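Local coordinates for purine catabolism protein pucG (Bacillus subtilis, PDB 3ISL) that transfers the amino group of (S)-ureidoglycine to glyoxylate during purine catabolism, giving glycine and oxalurate, with pyridoxal 5'-phosphate as cofactor, at residues A80-P85 with L168-A173; I189-G194 with E213-V218. All blocks are in the same frame, centred on the assembly; numbering follows the deposited sequence.

Overall arrangement
Both contacts lie in the large domain of a fold-type I aminotransferase, and their centres are about 8 Å apart. Strands 168-172 and 191-193 are parallel neighbours in the mixed central sheet and join the two: Val-171 N lies 2.8 Å from Ala-191 O, a probable hydrogen bond. Just before strand 191-193, Asp-190 OD2 lies 2.6 Å from Phe-169 N, likewise a probable hydrogen bond, while Ile-170 CG2 packs on Ile-193 CD1 at 3.8 Å. Interaction 1 sets the end of helix 71-82 on the sheet and interaction 2 sets the start of helix 213-220 beside it, with Val-82 touching Val-215. The packing is remote from the cofactor; of the four segments, it is 168-173 that reaches it, through Asp-172.

Interaction 1: A80-P85 with L168-A173; sequences ASVIEP and LFIVDA. With PLP (pyridoxal-5'-phosphate), chain C.
Val-82, in the last turn of helix 71-82, divides its two methyls between two residues of strand 168-172, a central strand of the large-domain sheet of this fold-type I aminotransferase. CG1 lies 3.7 Å from Ile-170 CD1, the two side chains sliding past each other in opposite directions, whereas CG2 meets Leu-168 CD1 tip to tip at 4.0 Å. The chi1 of Val-82, 114°, is far from a staggered value, yet it aims one methyl at each partner. Branched aliphatic residues suit this interface because helix and strand stay well apart, with 8.9 Å between the CA atoms of Val-82 and Leu-168, and methyl groups must bridge the gap. Ile-139 of the adjoining strand and Val-218 of helix 213-220 also touch Val-82. On the other face of the sheet, Phe-169 packs against Ile-158 and Cys-162 of helix 156-164, so the strand is covered on both faces.

Further along, the strand carries Asp-172 to the cofactor. With CG anti to the backbone N (chi1 157°), its carboxylate reaches the pyridine ring and places OD2 2.8 Å from PLP N1. As in other fold-type I enzymes, an acid here probably stabilises a protonated ring nitrogen and strengthens the cofactor as an electron sink. An alanine at Asp-172 would remove the carboxylate and would probably leave N1 without its acidic mate, weakening that polarisation. The other oxygen, OD1, accepts a hydrogen bond from Val-174 N, which should limit rotation of the carboxylate and keep OD2 turned to N1.

Interaction 2: I189-G194 with E213-V218; sequences IDAAIG and ERVADV
The carboxylate of Asp-190 meets the guanidinium of Arg-214 at its edge, near the guanidinium plane, but the two flat groups are turned 68° apart, so this is not a side-by-side, two-pronged pairing. The salt bridge joins the loop leading into strand 191-193 to the first turn of helix 213-220, on the large-domain sheet of the aminotransferase. Arg-214 NH2 sits to one side of the carboxylate plane, 2.7 Å from Asp-190 OD2 and almost as near OD1, while Arg-214 NE makes a weak, bent hydrogen bond to Asp-190 OD1 (3.2 Å, 129°). Bends at chi2 and chi3 fold the long arginine back to this position.

Asp-190 is a hub: OD2 also takes the backbone N-H of Phe-169, and OD1 is held by Arg-163 NH2 and Asn-212 ND2. An acid suits this buried spot, since two arginines and two N-H groups converge on it. Arg-214 in turn reaches Asp-166 through NH1, and NH2 donates to Ala-167 O.

Next to the salt bridge, Val-215 supplies the apolar part of the contact. Val-215 CG2 lies beside the backbone N (chi1 to CG1 -177°) and approaches Asp-190 CB at 3.7 Å and Ala-191 CB at 4.1 Å. With only 6.4 Å between the CA atoms of Asp-190 and Val-215, the small Ala-191 fits the close approach of helix and strand. The same methyl, Val-215 CG2, also lies 3.3 Å from the carbonyl oxygen Asp-190 O.

Interaction 1: A80-P85 with L168-A173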
loop_
_atom_site.group_PDB
_atom_site.type_symbol
_atom_site.label_atom_id
_atom_site.label_comp_id
_atom_site.label_asym_id
_atom_site.label_seq_id
_atom_site.Cartn_x
_atom_site.Cartn_y
_atom_site.Cartn_z
ATOM N N ALA A 80 7.321 -4.850 -14.298
ATOM C CA ALA A 80 7.016 -6.286 -14.224
ATOM C C ALA A 80 6.082 -6.731 -15.359
ATOM O O ALA A 80 6.250 -7.807 -15.930
ATOM C CB ALA A 80 6.381 -6.647 -12.854
ATOM N N SER A 81 5.108 -5.905 -15.685
ATOM C CA SER A 81 4.051 -6.372 -16.572
ATOM C C SER A 81 4.511 -6.306 -18.040
ATOM O O SER A 81 3.991 -6.994 -18.871
ATOM C CB SER A 81 2.777 -5.564 -16.331
ATOM O OG SER A 81 2.963 -4.230 -16.826
ATOM N N VAL A 82 5.563 -5.542 -18.304
ATOM C CA VAL A 82 6.010 -5.258 -19.653
ATOM C C VAL A 82 7.395 -5.895 -20.002
ATOM O O VAL A 82 7.821 -5.854 -21.139
ATOM C CB VAL A 82 5.905 -3.720 -19.794
ATOM C CG1 VAL A 82 7.176 -3.041 -19.960
ATOM C CG2 VAL A 82 4.681 -3.304 -20.637
ATOM N N ILE A 83 8.038 -6.560 -19.026
ATOM C CA ILE A 83 9.360 -7.143 -19.183
ATOM C C ILE A 83 9.330 -8.626 -19.108
ATOM O O ILE A 83 8.879 -9.171 -18.106
ATOM C CB ILE A 83 10.358 -6.637 -18.141
ATOM C CG1 ILE A 83 10.682 -5.168 -18.446
ATOM C CG2 ILE A 83 11.675 -7.475 -18.221
ATOM C CD1 ILE A 83 11.516 -4.488 -17.395
ATOM N N GLU A 84 9.781 -9.278 -20.175
ATOM C CA GLU A 84 10.050 -10.727 -20.147
ATOM C C GLU A 84 11.578 -10.918 -20.119
ATOM O O GLU A 84 12.306 -10.083 -20.649
ATOM C CB GLU A 84 9.469 -11.403 -21.404
ATOM C CG GLU A 84 7.956 -11.758 -21.328
ATOM C CD GLU A 84 7.314 -11.813 -22.745
ATOM O OE1 GLU A 84 8.076 -11.951 -23.719
ATOM O OE2 GLU A 84 6.060 -11.681 -22.885
ATOM N N PRO A 85 12.069 -12.016 -19.506
ATOM C CA PRO A 85 13.518 -12.200 -19.488
ATOM C C PRO A 85 14.106 -11.954 -20.869
ATOM O O PRO A 85 13.465 -12.302 -21.863
ATOM C CB PRO A 85 13.674 -13.706 -19.099
ATOM C CG PRO A 85 12.507 -13.888 -18.149
ATOM C CD PRO A 85 11.373 -13.147 -18.873
ATOM N N LEU A 168 8.632 1.186 -25.861
ATOM C CA LEU A 168 7.749 1.724 -24.850
ATOM C C LEU A 168 8.470 2.702 -23.957
ATOM O O LEU A 168 9.499 2.365 -23.380
ATOM C CB LEU A 168 7.119 0.603 -24.006
ATOM C CG LEU A 168 6.559 -0.529 -24.873
ATOM C CD1 LEU A 168 6.273 -1.699 -23.928
ATOM C CD2 LEU A 168 5.253 -0.011 -25.592
ATOM N N PHE A 169 7.966 3.923 -23.873
ATOM C CA PHE A 169 8.640 4.932 -23.058
ATOM C C PHE A 169 7.932 4.974 -21.705
ATOM O O PHE A 169 6.780 5.371 -21.643
ATOM C CB PHE A 169 8.532 6.286 -23.787
ATOM C CG PHE A 169 9.252 7.428 -23.121
ATOM C CD1 PHE A 169 10.424 7.238 -22.420
ATOM C CD2 PHE A 169 8.818 8.724 -23.347
ATOM C CE1 PHE A 169 11.112 8.277 -21.897
ATOM C CE2 PHE A 169 9.508 9.809 -22.836
ATOM C CZ PHE A 169 10.676 9.585 -22.125
ATOM N N ILE A 170 8.611 4.526 -20.643
ATOM C CA ILE A 170 7.998 4.380 -19.314
ATOM C C ILE A 170 8.697 5.360 -18.402
ATOM O O ILE A 170 9.906 5.294 -18.260
ATOM C CB ILE A 170 8.113 2.922 -18.822
ATOM C CG1 ILE A 170 7.285 2.014 -19.777
ATOM C CG2 ILE A 170 7.632 2.748 -17.296
ATOM C CD1 ILE A 170 7.702 0.658 -19.731
ATOM N N VAL A 171 7.921 6.252 -17.792
ATOM C CA VAL A 171 8.471 7.398 -17.108
ATOM C C VAL A 171 8.134 7.389 -15.617
ATOM O O VAL A 171 7.026 7.193 -15.249
ATOM C CB VAL A 171 8.022 8.766 -17.793
ATOM C CG1 VAL A 171 8.412 9.964 -16.906
ATOM C CG2 VAL A 171 8.717 8.937 -19.168
ATOM N N ASP A 172 9.130 7.579 -14.752
ATOM C CA ASP A 172 8.843 7.758 -13.350
ATOM C C ASP A 172 8.587 9.275 -13.203
ATOM O O ASP A 172 9.544 10.069 -13.284
ATOM C CB ASP A 172 10.060 7.218 -12.543
ATOM C CG ASP A 172 10.196 7.795 -11.142
ATOM O OD1 ASP A 172 9.497 8.724 -10.722
ATOM O OD2 ASP A 172 11.095 7.347 -10.448
ATOM N N ALA A 173 7.306 9.683 -13.059
ATOM C CA ALA A 173 6.957 11.095 -12.809
ATOM C C ALA A 173 6.573 11.295 -11.315
ATOM O O ALA A 173 5.742 12.116 -10.987
ATOM C CB ALA A 173 5.841 11.595 -13.777
HETATM N N1 PLP C . 10.898 7.857 -7.692
HETATM C C2 PLP C . 11.305 9.260 -7.508
HETATM C C2A PLP C . 11.745 10.116 -8.537
HETATM C C3 PLP C . 11.298 9.871 -6.247
HETATM O O3 PLP C . 11.669 11.180 -6.077
HETATM C C4 PLP C . 10.887 9.208 -5.112
HETATM C C4A PLP C . 10.881 9.963 -3.727
HETATM C C5 PLP C . 10.481 7.885 -5.240
HETATM C C6 PLP C . 10.488 7.187 -6.490
HETATM C C5A PLP C . 10.100 7.191 -3.975
HETATM O O4P PLP C . 8.867 6.652 -4.084
HETATM P P PLP C . 8.400 5.979 -2.733
HETATM O O1P PLP C . 9.337 6.295 -1.573
HETATM O O2P PLP C . 8.292 4.393 -3.218
HETATM O O3P PLP C . 6.824 6.464 -2.410
#

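Interaction 2: I189-G194 with E213-V218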
loop_
_atom_site.group_PDB
_atom_site.type_symbol
_atom_site.label_atom_id
_atom_site.label_comp_id
_atom_site.label_asym_id
_atom_site.label_seq_id
_atom_site.Cartn_x
_atom_site.Cartn_y
_atom_site.Cartn_z
ATOM N N ILE A 189 4.594 9.640 -24.070
ATOM C CA ILE A 189 4.866 8.703 -22.982
ATOM C C ILE A 189 3.845 7.577 -23.047
ATOM O O ILE A 189 2.601 7.813 -23.122
ATOM C CB ILE A 189 4.811 9.440 -21.605
ATOM C CG1 ILE A 189 5.883 10.534 -21.553
ATOM C CG2 ILE A 189 4.834 8.438 -20.403
ATOM C CD1 ILE A 189 5.822 11.428 -20.196
ATOM N N ASP A 190 4.367 6.357 -23.034
ATOM C CA ASP A 190 3.528 5.169 -23.085
ATOM C C ASP A 190 2.991 4.716 -21.726
ATOM O O ASP A 190 1.869 4.202 -21.636
ATOM C CB ASP A 190 4.286 4.031 -23.788
ATOM C CG ASP A 190 4.709 4.386 -25.197
ATOM O OD1 ASP A 190 3.788 4.518 -26.043
ATOM O OD2 ASP A 190 5.952 4.507 -25.452
ATOM N N ALA A 191 3.801 4.844 -20.681
ATOM C CA ALA A 191 3.355 4.625 -19.345
ATOM C C ALA A 191 4.018 5.611 -18.427
ATOM O O ALA A 191 5.244 5.932 -18.597
ATOM C CB ALA A 191 3.635 3.128 -18.876
ATOM N N ALA A 192 3.235 6.133 -17.454
ATOM C CA ALA A 192 3.764 7.098 -16.468
ATOM C C ALA A 192 3.291 6.630 -15.105
ATOM O O ALA A 192 2.185 6.185 -14.969
ATOM C CB ALA A 192 3.255 8.524 -16.714
ATOM N N ILE A 193 4.139 6.777 -14.092
ATOM C CA ILE A 193 3.730 6.406 -12.776
ATOM C C ILE A 193 3.960 7.604 -11.916
ATOM O O ILE A 193 5.042 8.221 -11.932
ATOM C CB ILE A 193 4.617 5.240 -12.209
ATOM C CG1 ILE A 193 4.631 4.009 -13.145
ATOM C CG2 ILE A 193 4.247 4.972 -10.735
ATOM C CD1 ILE A 193 5.950 3.856 -14.087
ATOM N N GLY A 194 2.955 7.921 -11.123
ATOM C CA GLY A 194 3.087 9.000 -10.130
ATOM C C GLY A 194 3.235 8.480 -8.729
ATOM O O GLY A 194 3.198 7.263 -8.491
ATOM N N GLU A 213 -2.634 2.035 -25.245
ATOM C CA GLU A 213 -3.002 0.774 -25.911
ATOM C C GLU A 213 -1.737 0.001 -26.338
ATOM O O GLU A 213 -1.713 -1.230 -26.263
ATOM C CB GLU A 213 -3.961 1.070 -27.086
ATOM C CG GLU A 213 -3.871 0.095 -28.285
ATOM C CD GLU A 213 -4.988 0.257 -29.419
ATOM O OE1 GLU A 213 -5.622 -0.774 -29.768
ATOM O OE2 GLU A 213 -5.209 1.388 -29.956
ATOM N N ARG A 214 -0.664 0.722 -26.708
ATOM C CA ARG A 214 0.659 0.064 -26.909
ATOM C C ARG A 214 1.070 -0.746 -25.681
ATOM O O ARG A 214 1.408 -1.925 -25.801
ATOM C CB ARG A 214 1.774 1.059 -27.278
ATOM C CG ARG A 214 1.521 1.825 -28.581
ATOM C CD ARG A 214 2.801 1.931 -29.450
ATOM N NE ARG A 214 3.718 2.789 -28.772
ATOM C CZ ARG A 214 5.018 2.629 -28.661
ATOM N NH1 ARG A 214 5.654 1.670 -29.275
ATOM N NH2 ARG A 214 5.685 3.518 -27.940
ATOM N N VAL A 215 1.027 -0.108 -24.506
ATOM C CA VAL A 215 1.295 -0.806 -23.215
ATOM C C VAL A 215 0.275 -1.917 -22.906
ATOM O O VAL A 215 0.665 -3.032 -22.539
ATOM C CB VAL A 215 1.471 0.135 -22.019
ATOM C CG1 VAL A 215 1.821 -0.670 -20.737
ATOM C CG2 VAL A 215 2.604 1.086 -22.295
ATOM N N ALA A 216 -1.001 -1.633 -23.137
ATOM C CA ALA A 216 -2.063 -2.580 -22.771
ATOM C C ALA A 216 -1.979 -3.856 -23.639
ATOM O O ALA A 216 -2.088 -4.958 -23.119
ATOM C CB ALA A 216 -3.506 -1.926 -22.834
ATOM N N ASP A 217 -1.723 -3.716 -24.941
ATOM C CA ASP A 217 -1.558 -4.928 -25.790
ATOM C C ASP A 217 -0.392 -5.857 -25.366
ATOM O O ASP A 217 -0.517 -7.079 -25.474
ATOM C CB ASP A 217 -1.440 -4.545 -27.269
ATOM C CG ASP A 217 -2.698 -3.865 -27.779
ATOM O OD1 ASP A 217 -2.648 -3.277 -28.842
ATOM O OD2 ASP A 217 -3.725 -3.869 -27.061
ATOM N N VAL A 218 0.735 -5.298 -24.921
ATOM C CA VAL A 218 1.836 -6.120 -24.416
ATOM C C VAL A 218 1.399 -6.843 -23.124
ATOM O O VAL A 218 1.750 -7.983 -22.925
ATOM C CB VAL A 218 3.086 -5.261 -24.137
ATOM C CG1 VAL A 218 4.111 -6.041 -23.285
ATOM C CG2 VAL A 218 3.694 -4.752 -25.422
#